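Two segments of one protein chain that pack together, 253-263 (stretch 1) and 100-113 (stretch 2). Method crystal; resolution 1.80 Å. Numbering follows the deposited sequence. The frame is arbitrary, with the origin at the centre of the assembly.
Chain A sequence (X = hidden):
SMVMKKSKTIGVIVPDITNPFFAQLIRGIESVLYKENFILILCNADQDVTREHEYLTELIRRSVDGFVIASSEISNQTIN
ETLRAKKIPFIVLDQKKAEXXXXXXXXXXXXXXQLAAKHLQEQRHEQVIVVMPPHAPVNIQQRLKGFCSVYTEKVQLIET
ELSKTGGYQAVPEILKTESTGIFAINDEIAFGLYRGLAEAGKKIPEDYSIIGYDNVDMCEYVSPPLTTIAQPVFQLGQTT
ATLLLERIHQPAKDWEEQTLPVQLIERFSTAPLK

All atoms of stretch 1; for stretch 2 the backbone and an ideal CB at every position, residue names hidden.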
ATOM      1  N   LYS A 253      20.004  21.770 -17.950  1.00 35.72           N
ATOM      2  CA  LYS A 253      19.348  22.717 -17.027  1.00 31.55           C
ATOM      3  C   LYS A 253      19.929  22.726 -15.627  1.00 37.72           C
ATOM      4  O   LYS A 253      20.589  21.763 -15.214  1.00 45.09           O
ATOM      5  CB  LYS A 253      17.827  22.503 -17.028  1.00 44.44           C
ATOM      6  CG  LYS A 253      17.314  21.195 -16.452  1.00 59.97           C
ATOM      7  CD  LYS A 253      16.899  21.337 -14.994  1.00112.11           C
ATOM      8  CE  LYS A 253      15.533  21.986 -14.781  1.00 42.60           C
ATOM      9  NZ  LYS A 253      15.418  22.336 -13.341  1.00 63.24           N
ATOM     10  N   ASP A 254      19.723  23.825 -14.888  1.00 33.30           N
ATOM     11  CA  ASP A 254      20.352  23.955 -13.583  1.00 33.24           C
ATOM     12  C   ASP A 254      19.792  22.936 -12.599  1.00 39.29           C
ATOM     13  O   ASP A 254      18.641  22.529 -12.703  1.00 46.90           O
ATOM     14  CB  ASP A 254      20.189  25.341 -12.944  1.00 32.56           C
ATOM     15  CG  ASP A 254      21.521  26.088 -12.801  1.00110.08           C
ATOM     16  OD1 ASP A 254      22.502  25.735 -13.498  1.00 71.56           O
ATOM     17  OD2 ASP A 254      21.593  27.035 -11.988  1.00 66.64           O
ATOM     18  N   TRP A 255      20.630  22.585 -11.626  1.00 39.91           N
ATOM     19  CA  TRP A 255      20.259  21.718 -10.523  1.00 42.57           C
ATOM     20  C   TRP A 255      19.216  22.418  -9.676  1.00 62.91           C
ATOM     21  O   TRP A 255      19.415  23.567  -9.284  1.00 50.95           O
ATOM     22  CB  TRP A 255      21.473  21.446  -9.613  1.00 47.33           C
ATOM     23  CG  TRP A 255      22.663  20.898 -10.296  1.00 43.71           C
ATOM     24  CD1 TRP A 255      23.910  21.473 -10.361  1.00 52.66           C
ATOM     25  CD2 TRP A 255      22.751  19.669 -11.014  1.00 48.16           C
ATOM     26  NE1 TRP A 255      24.755  20.675 -11.078  1.00 62.63           N
ATOM     27  CE2 TRP A 255      24.065  19.572 -11.510  1.00 47.83           C
ATOM     28  CE3 TRP A 255      21.838  18.655 -11.320  1.00 45.72           C
ATOM     29  CZ2 TRP A 255      24.495  18.489 -12.250  1.00 46.14           C
ATOM     30  CZ3 TRP A 255      22.265  17.582 -12.068  1.00 49.51           C
ATOM     31  CH2 TRP A 255      23.582  17.505 -12.526  1.00 80.40           C
ATOM     32  N   GLU A 256      18.127  21.719  -9.367  1.00 41.89           N
ATOM     33  CA  GLU A 256      17.023  22.326  -8.651  1.00 39.15           C
ATOM     34  C   GLU A 256      16.706  21.497  -7.415  1.00 39.98           C
ATOM     35  O   GLU A 256      16.598  20.272  -7.486  1.00 58.05           O
ATOM     36  CB  GLU A 256      15.795  22.423  -9.572  1.00 54.64           C
ATOM     37  CG  GLU A 256      14.712  23.361  -9.055  1.00 58.40           C
ATOM     38  CD  GLU A 256      13.711  23.794 -10.123  1.00 80.86           C
ATOM     39  OE1 GLU A 256      13.761  23.313 -11.284  1.00 53.45           O
ATOM     40  OE2 GLU A 256      12.860  24.643  -9.792  1.00 93.39           O
ATOM     41  N   GLU A 257      16.599  22.170  -6.285  1.00 36.32           N
ATOM     42  CA  GLU A 257      16.236  21.506  -5.057  1.00 56.07           C
ATOM     43  C   GLU A 257      15.111  22.276  -4.363  1.00 57.35           C
ATOM     44  O   GLU A 257      15.318  23.364  -3.826  1.00 57.33           O
ATOM     45  CB  GLU A 257      17.495  21.288  -4.198  1.00 47.98           C
ATOM     46  CG  GLU A 257      17.593  22.029  -2.873  1.00 96.39           C
ATOM     47  CD  GLU A 257      18.648  21.425  -1.965  1.00127.24           C
ATOM     48  OE1 GLU A 257      19.642  20.869  -2.486  1.00138.14           O
ATOM     49  OE2 GLU A 257      18.470  21.498  -0.729  1.00 61.17           O
ATOM     50  N   GLN A 258      13.906  21.705  -4.403  1.00 37.33           N
ATOM     51  CA  GLN A 258      12.723  22.309  -3.773  1.00 39.30           C
ATOM     52  C   GLN A 258      12.346  21.603  -2.480  1.00 39.23           C
ATOM     53  O   GLN A 258      12.525  20.408  -2.367  1.00 42.78           O
ATOM     54  CB  GLN A 258      11.512  22.163  -4.677  1.00 40.20           C
ATOM     55  CG  GLN A 258      11.705  22.575  -6.117  1.00 56.40           C
ATOM     56  CD  GLN A 258      10.384  22.584  -6.853  1.00 50.19           C
ATOM     57  OE1 GLN A 258       9.321  22.726  -6.239  1.00 60.74           O
ATOM     58  NE2 GLN A 258      10.437  22.443  -8.173  1.00108.65           N
ATOM     59  N   THR A 259      11.801  22.350  -1.538  1.00 34.45           N
ATOM     60  CA  THR A 259      11.199  21.794  -0.335  1.00 39.53           C
ATOM     61  C   THR A 259       9.703  22.068  -0.291  1.00 42.88           C
ATOM     62  O   THR A 259       9.285  23.217  -0.314  1.00 39.44           O
ATOM     63  CB  THR A 259      11.861  22.406   0.897  1.00 43.79           C
ATOM     64  OG1 THR A 259      13.251  22.117   0.835  1.00 36.31           O
ATOM     65  CG2 THR A 259      11.301  21.826   2.190  1.00 39.41           C
ATOM     66  N   LEU A 260       8.896  21.012  -0.202  1.00 33.00           N
ATOM     67  CA  LEU A 260       7.447  21.144  -0.058  1.00 27.31           C
ATOM     68  C   LEU A 260       7.077  21.224   1.422  1.00 29.12           C
ATOM     69  O   LEU A 260       7.705  20.530   2.281  1.00 36.73           O
ATOM     70  CB  LEU A 260       6.723  19.977  -0.754  1.00 29.30           C
ATOM     71  CG  LEU A 260       7.010  19.735  -2.239  1.00 39.17           C
ATOM     72  CD1 LEU A 260       6.111  18.633  -2.776  1.00 43.52           C
ATOM     73  CD2 LEU A 260       6.831  20.982  -3.081  1.00 51.29           C
ATOM     74  N   PRO A 261       6.065  22.043   1.751  1.00 38.52           N
ATOM     75  CA  PRO A 261       5.662  22.263   3.124  1.00 28.27           C
ATOM     76  C   PRO A 261       4.841  21.104   3.722  1.00 21.05           C
ATOM     77  O   PRO A 261       4.357  20.259   3.003  1.00 27.49           O
ATOM     78  CB  PRO A 261       4.792  23.519   3.022  1.00 40.47           C
ATOM     79  CG  PRO A 261       4.110  23.334   1.718  1.00 45.26           C
ATOM     80  CD  PRO A 261       5.174  22.766   0.811  1.00 42.63           C
ATOM     81  N   VAL A 262       4.778  21.075   5.038  1.00 27.60           N
ATOM     82  CA  VAL A 262       3.968  20.094   5.779  1.00 32.62           C
ATOM     83  C   VAL A 262       3.021  20.847   6.718  1.00 34.83           C
ATOM     84  O   VAL A 262       3.234  22.029   6.997  1.00 33.14           O
ATOM     85  CB  VAL A 262       4.862  19.097   6.577  1.00 25.92           C
ATOM     86  CG1 VAL A 262       5.784  18.350   5.638  1.00 29.72           C
ATOM     87  CG2 VAL A 262       5.644  19.757   7.693  1.00 30.29           C
ATOM     88  N   GLN A 263       1.988  20.177   7.233  1.00 29.63           N
ATOM     89  CA  GLN A 263       1.103  20.793   8.247  1.00 23.49           C
ATOM     90  C   GLN A 263       0.545  19.764   9.213  1.00 26.05           C
ATOM     91  O   GLN A 263       0.458  18.558   8.879  1.00 33.48           O
ATOM     92  CB  GLN A 263      -0.050  21.494   7.551  1.00 40.41           C
ATOM     93  CG  GLN A 263      -0.995  20.536   6.897  1.00 41.16           C
ATOM     94  CD  GLN A 263      -2.026  21.253   6.058  1.00102.13           C
ATOM     95  OE1 GLN A 263      -2.562  22.280   6.466  1.00 60.21           O
ATOM     96  NE2 GLN A 263      -2.307  20.717   4.880  1.00 58.37           N
ATOM     97  N   UNK A 100      23.916  17.840  -3.374  1.00 59.06           N
ATOM     98  CA  UNK A 100      23.787  19.235  -3.813  1.00101.08           C
ATOM     99  C   UNK A 100      24.231  19.507  -5.243  1.00122.08           C
ATOM    100  O   UNK A 100      24.152  20.648  -5.706  1.00 59.51           O
ATOM    101  CB  UNK A 100      24.595  20.133  -2.875  1.00101.08           C
ATOM    102  N   UNK A 101      24.717  18.475  -5.936  1.00 56.82           N
ATOM    103  CA  UNK A 101      24.941  18.540  -7.390  1.00 58.10           C
ATOM    104  C   UNK A 101      23.965  17.613  -8.119  1.00 37.69           C
ATOM    105  O   UNK A 101      24.333  16.777  -8.935  1.00 40.99           O
ATOM    106  CB  UNK A 101      26.384  18.163  -7.732  1.00 58.10           C
ATOM    107  N   UNK A 102      22.702  17.753  -7.763  1.00 44.30           N
ATOM    108  CA  UNK A 102      21.658  17.043  -8.434  1.00 38.50           C
ATOM    109  C   UNK A 102      20.354  17.751  -8.138  1.00 28.30           C
ATOM    110  O   UNK A 102      20.271  18.662  -7.308  1.00 35.16           O
ATOM    111  CB  UNK A 102      21.616  15.574  -8.007  1.00 38.50           C
ATOM    112  N   UNK A 103      19.345  17.307  -8.855  1.00 37.18           N
ATOM    113  CA  UNK A 103      18.011  17.661  -8.523  1.00 28.49           C
ATOM    114  C   UNK A 103      17.599  16.896  -7.263  1.00 41.87           C
ATOM    115  O   UNK A 103      18.088  15.792  -7.014  1.00 34.60           O
ATOM    116  CB  UNK A 103      17.069  17.376  -9.694  1.00 28.49           C
ATOM    117  N   UNK A 104      16.695  17.496  -6.503  1.00 35.43           N
ATOM    118  CA  UNK A 104      16.106  16.883  -5.297  1.00 37.75           C
ATOM    119  C   UNK A 104      14.788  17.551  -4.921  1.00 51.50           C
ATOM    120  O   UNK A 104      14.616  18.764  -5.059  1.00 35.46           O
ATOM    121  CB  UNK A 104      17.082  16.970  -4.122  1.00 37.75           C
ATOM    122  N   UNK A 105      13.847  16.766  -4.422  1.00 28.26           N
ATOM    123  CA  UNK A 105      12.620  17.359  -3.866  1.00 27.92           C
ATOM    124  C   UNK A 105      12.455  16.859  -2.440  1.00 32.22           C
ATOM    125  O   UNK A 105      12.291  15.666  -2.246  1.00 30.90           O
ATOM    126  CB  UNK A 105      11.393  17.010  -4.711  1.00 27.92           C
ATOM    127  N   UNK A 106      12.531  17.764  -1.470  1.00 26.55           N
ATOM    128  CA  UNK A 106      12.407  17.424  -0.071  1.00 37.29           C
ATOM    129  C   UNK A 106      11.029  17.818   0.432  1.00 39.04           C
ATOM    130  O   UNK A 106      10.298  18.560  -0.234  1.00 29.94           O
ATOM    131  CB  UNK A 106      13.502  18.105   0.753  1.00 37.29           C
ATOM    132  N   UNK A 107      10.652  17.311   1.602  1.00 23.35           N
ATOM    133  CA  UNK A 107       9.579  17.910   2.328  1.00 31.32           C
ATOM    134  C   UNK A 107      10.175  18.405   3.627  1.00 29.65           C
ATOM    135  O   UNK A 107      11.300  18.021   4.007  1.00 34.28           O
ATOM    136  CB  UNK A 107       8.422  16.934   2.552  1.00 31.32           C
ATOM    137  N   UNK A 108       9.440  19.262   4.317  1.00 30.58           N
ATOM    138  CA  UNK A 108      10.029  19.980   5.415  1.00 29.23           C
ATOM    139  C   UNK A 108      10.001  19.214   6.742  1.00 30.75           C
ATOM    140  O   UNK A 108       9.248  19.549   7.634  1.00 28.18           O
ATOM    141  CB  UNK A 108       9.309  21.320   5.578  1.00 29.23           C
ATOM    142  N   UNK A 109      10.880  18.227   6.863  1.00 28.35           N
ATOM    143  CA  UNK A 109      10.909  17.323   8.014  1.00 31.92           C
ATOM    144  C   UNK A 109      11.171  18.045   9.315  1.00 28.88           C
ATOM    145  O   UNK A 109      10.595  17.743  10.361  1.00 30.14           O
ATOM    146  CB  UNK A 109      11.974  16.244   7.810  1.00 31.92           C
ATOM    147  N   UNK A 110      12.074  19.017   9.251  1.00 24.87           N
ATOM    148  CA  UNK A 110      12.401  19.791  10.415  1.00 23.19           C
ATOM    149  C   UNK A 110      11.214  20.542  10.968  1.00 27.57           C
ATOM    150  O   UNK A 110      10.958  20.529  12.164  1.00 25.17           O
ATOM    151  CB  UNK A 110      13.529  20.771  10.087  1.00 23.19           C
ATOM    152  N   UNK A 111      10.507  21.239  10.095  1.00 28.84           N
ATOM    153  CA  UNK A 111       9.322  21.975  10.544  1.00 30.89           C
ATOM    154  C   UNK A 111       8.225  20.999  11.025  1.00 30.09           C
ATOM    155  O   UNK A 111       7.545  21.276  11.979  1.00 27.25           O
ATOM    156  CB  UNK A 111       8.790  22.860   9.415  1.00 30.89           C
ATOM    157  N   UNK A 112       8.090  19.849  10.373  1.00 27.85           N
ATOM    158  CA  UNK A 112       7.101  18.845  10.851  1.00 32.22           C
ATOM    159  C   UNK A 112       7.374  18.421  12.293  1.00 27.01           C
ATOM    160  O   UNK A 112       6.469  18.268  13.095  1.00 26.55           O
ATOM    161  CB  UNK A 112       7.117  17.610   9.948  1.00 32.22           C
ATOM    162  N   UNK A 113       8.651  18.236  12.625  1.00 24.71           N
ATOM    163  CA  UNK A 113       9.005  17.862  13.972  1.00 23.36           C
ATOM    164  C   UNK A 113       8.680  18.961  14.959  1.00 23.48           C
ATOM    165  O   UNK A 113       8.210  18.683  16.068  1.00 25.33           O
ATOM    166  CB  UNK A 113      10.491  17.507  14.049  1.00 23.36           C
TER

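Position 100 has a phi of 116°, a value that favours glycine, and its CA-to-CB direction leads away from stretch 1. The residue is Gly100. At 101 the ideal CB points sideways, 4.5 Å from Trp255 NE1, so the indole lies within reach of an aromatic or long aliphatic chain, though a polar one could also turn outward. Phe101 takes the aromatic option: its edge is directed toward the face of Trp255 in an offset edge-to-face pair, the phenyl and five-membered ring centroids 5.9 Å apart and the planes at 67°.

Position 102 turns its CB away while its backbone lies against the indole, and many side chains would be tolerated. It is Ser102, whose CA is 3.3 Å from Trp255 CE3; its OG donates to the backbone O of residue 103 at 3.1 Å.

At 103 the CB direction is sideways, yet stretch 1 offers the backbone N of Glu256 nearby, with Lys253 contributing positive charge to the surroundings. A short acceptor, such as aspartate or asparagine, would suit. Asp103 brings its end closer and accepts from Glu256 N through OD1 at 2.9 Å, while a water links the other oxygen to the lysine: it donates to Asp103 OD2 (2.7 Å) and accepts weakly from Lys253 NZ (3.1 Å).

From 104 to 107 the backbone runs parallel to strand 257-260; being extended, it sends successive CB directions to alternate faces of the sheet, and the ladder itself asks little of the side chains. The N of 104 donates to Glu256 O (2.9 Å), Gln258 N to the O of 104 (3.1 Å), the N of 106 to Gln258 O (2.8 Å) and Leu260 N to the O of 106 (2.8 Å). Position 104 shares its face with Glu257 and Thr259; small or beta-branched residues would fit. Ala104 sets its CB 4.3 Å from Glu257 CB. Position 105 lies on the face of Gln258 and Leu260, where an aliphatic chain suits the leucine; Val105 CG1 approaches Leu260 CG at 4.2 Å. At 106, back beside Thr259, either a polar or an aliphatic residue is plausible. The deposited Leu106 has its CB 4.0 Å from Thr259 OG1. Position 107 returns to the Leu260 face, with Val262 also near, and a beta-branched residue is reasonable: Thr107 places CG2 4.4 Å from Leu260 CB.

The CB at 108 points toward stretch 1, but the backbone enters a helix here, favouring an N-cap such as aspartate, asparagine, serine or threonine. Asp108 OD1 accepts from the backbone N of 111 at 3.1 Å, a capping bond, and Asp108 CB packs 3.9 Å from Thr259 CG2.

At 109 and 110 stretch 1 hardly limits the choice, having nothing within 5.5 Å of either ideal CB; the residues are Asp109 and Tyr110. Position 111 points toward Val262, but the approach is loose enough for a long chain, here Arg111. At 112 an ideal CB would sit only 3.4 Å from Val262 CG2, which favours glycine; Gly112 CA packs 3.6 Å from Val262 CG2. The ideal CB at 113 meets nothing of stretch 1; the residue is Gly113.

Stretch 2 100-113: GFSDAVLTDDYRGG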
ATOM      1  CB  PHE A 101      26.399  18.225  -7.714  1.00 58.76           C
ATOM      2  CG  PHE A 101      27.329  19.367  -7.404  1.00165.66           C
ATOM      3  CD1 PHE A 101      27.723  19.625  -6.093  1.00123.81           C
ATOM      4  CD2 PHE A 101      27.778  20.211  -8.417  1.00115.80           C
ATOM      5  CE1 PHE A 101      28.564  20.686  -5.802  1.00 88.01           C
ATOM      6  CE2 PHE A 101      28.621  21.274  -8.130  1.00101.62           C
ATOM      7  CZ  PHE A 101      29.014  21.511  -6.822  1.00109.80           C
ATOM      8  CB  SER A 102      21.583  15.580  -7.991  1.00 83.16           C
ATOM      9  OG  SER A 102      21.104  15.471  -6.672  1.00 48.60           O
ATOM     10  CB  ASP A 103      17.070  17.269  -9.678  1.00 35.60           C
ATOM     11  CG  ASP A 103      17.267  18.136 -10.904  1.00 50.89           C
ATOM     12  OD1 ASP A 103      17.822  19.236 -10.769  1.00 42.95           O
ATOM     13  OD2 ASP A 103      16.850  17.714 -11.998  1.00 43.28           O
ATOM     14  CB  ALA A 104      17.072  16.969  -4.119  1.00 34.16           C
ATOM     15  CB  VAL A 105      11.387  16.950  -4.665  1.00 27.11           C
ATOM     16  CG1 VAL A 105      10.204  17.807  -4.214  1.00 26.98           C
ATOM     17  CG2 VAL A 105      11.653  17.119  -6.155  1.00 35.03           C
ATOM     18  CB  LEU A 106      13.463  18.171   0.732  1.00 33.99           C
ATOM     19  CG  LEU A 106      14.906  17.658   0.504  1.00 37.43           C
ATOM     20  CD1 LEU A 106      15.472  18.130  -0.824  1.00 40.78           C
ATOM     21  CD2 LEU A 106      15.795  18.056   1.669  1.00 49.34           C
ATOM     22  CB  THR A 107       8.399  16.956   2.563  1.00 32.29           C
ATOM     23  OG1 THR A 107       8.800  15.936   3.475  1.00 35.50           O
ATOM     24  CG2 THR A 107       7.950  16.328   1.276  1.00 33.17           C
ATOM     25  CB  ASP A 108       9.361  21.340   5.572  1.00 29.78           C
ATOM     26  CG  ASP A 108      10.218  22.315   6.384  1.00 40.38           C
ATOM     27  OD1 ASP A 108      11.132  21.893   7.160  1.00 33.84           O
ATOM     28  OD2 ASP A 108       9.961  23.519   6.243  1.00 51.23           O
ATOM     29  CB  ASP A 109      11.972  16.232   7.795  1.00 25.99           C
ATOM     30  CG  ASP A 109      11.640  15.336   6.622  1.00 32.21           C
ATOM     31  OD1 ASP A 109      10.715  14.503   6.733  1.00 28.11           O
ATOM     32  OD2 ASP A 109      12.275  15.487   5.581  1.00 31.19           O
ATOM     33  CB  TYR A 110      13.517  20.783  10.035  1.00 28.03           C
ATOM     34  CG  TYR A 110      14.112  21.523  11.215  1.00 26.41           C
ATOM     35  CD1 TYR A 110      15.160  20.970  11.950  1.00 28.62           C
ATOM     36  CD2 TYR A 110      13.681  22.789  11.558  1.00 39.09           C
ATOM     37  CE1 TYR A 110      15.754  21.666  13.013  1.00 39.62           C
ATOM     38  CE2 TYR A 110      14.250  23.482  12.624  1.00 36.91           C
ATOM     39  CZ  TYR A 110      15.283  22.914  13.348  1.00 43.86           C
ATOM     40  OH  TYR A 110      15.850  23.598  14.403  1.00 45.58           O
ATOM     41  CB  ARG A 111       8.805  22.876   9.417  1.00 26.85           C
ATOM     42  CG  ARG A 111       7.543  23.684   9.694  1.00 50.36           C
ATOM     43  CD  ARG A 111       7.676  24.609  10.902  1.00 56.63           C
ATOM     44  NE  ARG A 111       6.410  25.281  11.222  1.00 92.15           N
ATOM     45  CZ  ARG A 111       6.171  25.962  12.343  1.00 77.35           C
ATOM     46  NH1 ARG A 111       4.981  26.524  12.535  1.00123.38           N
ATOM     47  NH2 ARG A 111       7.109  26.081  13.283  1.00 45.23           N
TER
HETATM   48  O   HOH W   1      15.120  19.255 -13.395  1.00 42.24           O
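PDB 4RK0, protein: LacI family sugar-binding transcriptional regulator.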